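Local coordinates for protein glycerol dehydratase (PDB 1R9D) that probably dehydrates glycerol without coenzyme B12, as a lyase of the pyruvate formate-lyase-like glycyl radical family, at residues 10-13 against 14-18. Residues are numbered along the deposited sequence; the frame is centred on the assembly and turned at random.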
ATOM      1  N   THR A  10       1.819  50.163 -15.693  1.00 33.85           N
ATOM      2  CA  THR A  10       0.588  50.896 -15.393  1.00 33.94           C
ATOM      3  C   THR A  10       0.408  51.101 -13.894  1.00 34.21           C
ATOM      4  O   THR A  10       0.979  50.376 -13.079  1.00 34.33           O
ATOM      5  CB  THR A  10      -0.665  50.152 -15.913  1.00 33.46           C
ATOM      6  OG1 THR A  10      -0.817  48.917 -15.204  1.00 34.71           O
ATOM      7  CG2 THR A  10      -0.548  49.869 -17.397  1.00 33.42           C
ATOM      8  N   GLU A  11      -0.398  52.094 -13.532  1.00 34.06           N
ATOM      9  CA  GLU A  11      -0.661  52.381 -12.131  1.00 34.35           C
ATOM     10  C   GLU A  11      -1.263  51.152 -11.452  1.00 33.04           C
ATOM     11  O   GLU A  11      -1.052  50.925 -10.263  1.00 32.97           O
ATOM     12  CB  GLU A  11      -1.614  53.576 -12.011  1.00 35.94           C
ATOM     13  CG  GLU A  11      -2.000  53.934 -10.587  1.00 38.89           C
ATOM     14  CD  GLU A  11      -0.811  53.983  -9.645  1.00 41.26           C
ATOM     15  OE1 GLU A  11       0.260  54.483 -10.053  1.00 42.19           O
ATOM     16  OE2 GLU A  11      -0.953  53.531  -8.487  1.00 43.73           O
ATOM     17  N   ARG A  12      -2.008  50.361 -12.217  1.00 32.92           N
ATOM     18  CA  ARG A  12      -2.628  49.149 -11.688  1.00 32.65           C
ATOM     19  C   ARG A  12      -1.561  48.248 -11.075  1.00 32.00           C
ATOM     20  O   ARG A  12      -1.730  47.718  -9.980  1.00 31.86           O
ATOM     21  CB  ARG A  12      -3.345  48.375 -12.797  1.00 32.22           C
ATOM     22  CG  ARG A  12      -4.096  47.145 -12.287  1.00 32.64           C
ATOM     23  CD  ARG A  12      -4.388  46.154 -13.404  1.00 32.48           C
ATOM     24  NE  ARG A  12      -5.155  46.741 -14.498  1.00 33.31           N
ATOM     25  CZ  ARG A  12      -6.444  47.068 -14.427  1.00 33.87           C
ATOM     26  NH1 ARG A  12      -7.124  46.867 -13.307  1.00 31.80           N
ATOM     27  NH2 ARG A  12      -7.054  47.587 -15.486  1.00 32.60           N
ATOM     28  N   ILE A  13      -0.458  48.079 -11.793  1.00 31.89           N
ATOM     29  CA  ILE A  13       0.629  47.234 -11.310  1.00 31.68           C
ATOM     30  C   ILE A  13       1.198  47.766  -9.997  1.00 31.30           C
ATOM     31  O   ILE A  13       1.497  46.996  -9.086  1.00 30.51           O
ATOM     32  CB  ILE A  13       1.747  47.122 -12.368  1.00 31.68           C
ATOM     33  CG1 ILE A  13       1.157  46.588 -13.676  1.00 31.83           C
ATOM     34  CG2 ILE A  13       2.858  46.208 -11.871  1.00 31.36           C
ATOM     35  CD1 ILE A  13       0.325  45.316 -13.511  1.00 32.03           C
ATOM     36  N   ASN A  14       1.338  49.084  -9.886  1.00 31.52           N
ATOM     37  CA  ASN A  14       1.862  49.659  -8.653  1.00 31.98           C
ATOM     38  C   ASN A  14       0.918  49.377  -7.486  1.00 31.67           C
ATOM     39  O   ASN A  14       1.360  49.120  -6.366  1.00 31.53           O
ATOM     40  CB  ASN A  14       2.070  51.170  -8.798  1.00 33.43           C
ATOM     41  CG  ASN A  14       3.081  51.516  -9.874  1.00 34.81           C
ATOM     42  OD1 ASN A  14       4.101  50.840 -10.022  1.00 36.15           O
ATOM     43  ND2 ASN A  14       2.811  52.577 -10.624  1.00 35.23           N
ATOM     44  N   ILE A  15      -0.384  49.426  -7.752  1.00 31.90           N
ATOM     45  CA  ILE A  15      -1.381  49.168  -6.719  1.00 31.47           C
ATOM     46  C   ILE A  15      -1.351  47.706  -6.271  1.00 30.72           C
ATOM     47  O   ILE A  15      -1.390  47.413  -5.075  1.00 30.26           O
ATOM     48  CB  ILE A  15      -2.801  49.512  -7.219  1.00 32.08           C
ATOM     49  CG1 ILE A  15      -2.902  51.018  -7.479  1.00 32.95           C
ATOM     50  CG2 ILE A  15      -3.841  49.080  -6.186  1.00 30.86           C
ATOM     51  CD1 ILE A  15      -4.201  51.445  -8.120  1.00 34.13           C
ATOM     52  N   LEU A  16      -1.281  46.793  -7.234  1.00 31.61           N
ATOM     53  CA  LEU A  16      -1.248  45.367  -6.924  1.00 30.99           C
ATOM     54  C   LEU A  16       0.044  45.007  -6.195  1.00 31.07           C
ATOM     55  O   LEU A  16       0.031  44.211  -5.257  1.00 31.80           O
ATOM     56  CB  LEU A  16      -1.389  44.548  -8.208  1.00 31.23           C
ATOM     57  CG  LEU A  16      -2.728  44.714  -8.933  1.00 30.96           C
ATOM     58  CD1 LEU A  16      -2.662  44.066 -10.297  1.00 31.80           C
ATOM     59  CD2 LEU A  16      -3.843  44.102  -8.097  1.00 30.74           C
ATOM     60  N   LYS A  17       1.158  45.606  -6.615  1.00 30.48           N
ATOM     61  CA  LYS A  17       2.441  45.338  -5.968  1.00 30.57           C
ATOM     62  C   LYS A  17       2.407  45.771  -4.505  1.00 30.06           C
ATOM     63  O   LYS A  17       2.943  45.090  -3.629  1.00 29.07           O
ATOM     64  CB  LYS A  17       3.577  46.078  -6.684  1.00 30.30           C
ATOM     65  CG  LYS A  17       4.911  45.976  -5.950  1.00 31.88           C
ATOM     66  CD  LYS A  17       6.009  46.782  -6.634  1.00 33.23           C
ATOM     67  CE  LYS A  17       7.322  46.665  -5.867  1.00 34.20           C
ATOM     68  NZ  LYS A  17       8.394  47.540  -6.427  1.00 35.09           N
ATOM     69  N   ALA A  18       1.780  46.914  -4.247  1.00 30.36           N
ATOM     70  CA  ALA A  18       1.677  47.436  -2.891  1.00 30.68           C
ATOM     71  C   ALA A  18       0.897  46.480  -1.991  1.00 30.83           C
ATOM     72  O   ALA A  18       1.156  46.392  -0.791  1.00 31.31           O
ATOM     73  CB  ALA A  18       1.003  48.811  -2.910  1.00 31.34           C
TER
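Ile15 N, Leu16 N and Lys17 N bond back to the carbonyls of Glu11, Arg12 and Ile13, giving the i to i+4 ladder of an alpha helix over the first two turns of helix 11-22. Thr10 sits at the N-cap, and the ladder starts slackly there: Asn14 N reaches Thr10 O in a weak bond of 3.5 Å. Two residues on, the bond from Leu16 N to Arg12 O is down to 2.9 Å.

On the outer face, Glu11 and Asn14 are joined by their side chains. The amide nitrogen ND2 of Asn14 lies 3.2 Å from Glu11 OE1, and its N-H points almost straight at that oxygen (173°). Within the amide plane the aim is good, but OE1 is approached from above the carboxylate, and the two flat groups are turned 54° apart. Glu11 gets there by a bend about its CB-CG bond (chi2 47°), which folds the carboxylate back over the next turn and sets OE2 3.3 Å from CG1 of Ile15. The other end of the amide, Asn14 OD1, accepts a bond from Gln9, just before the helix.

Round the helix, Arg12 and Leu16 run side by side, with Arg12 CG 3.9 Å from Leu16 CD1. The guanidinium continues past this aliphatic contact to salt bridges with Glu309 and Glu241, while Ile13 and Leu16 pack on helix 304-317.

The chemistry is thus divided by face: hydrophobic groups and a paired arginine fix the helix start to the protein body, and Asn14, held at both ends of its amide, ties the outer side of the first turn together.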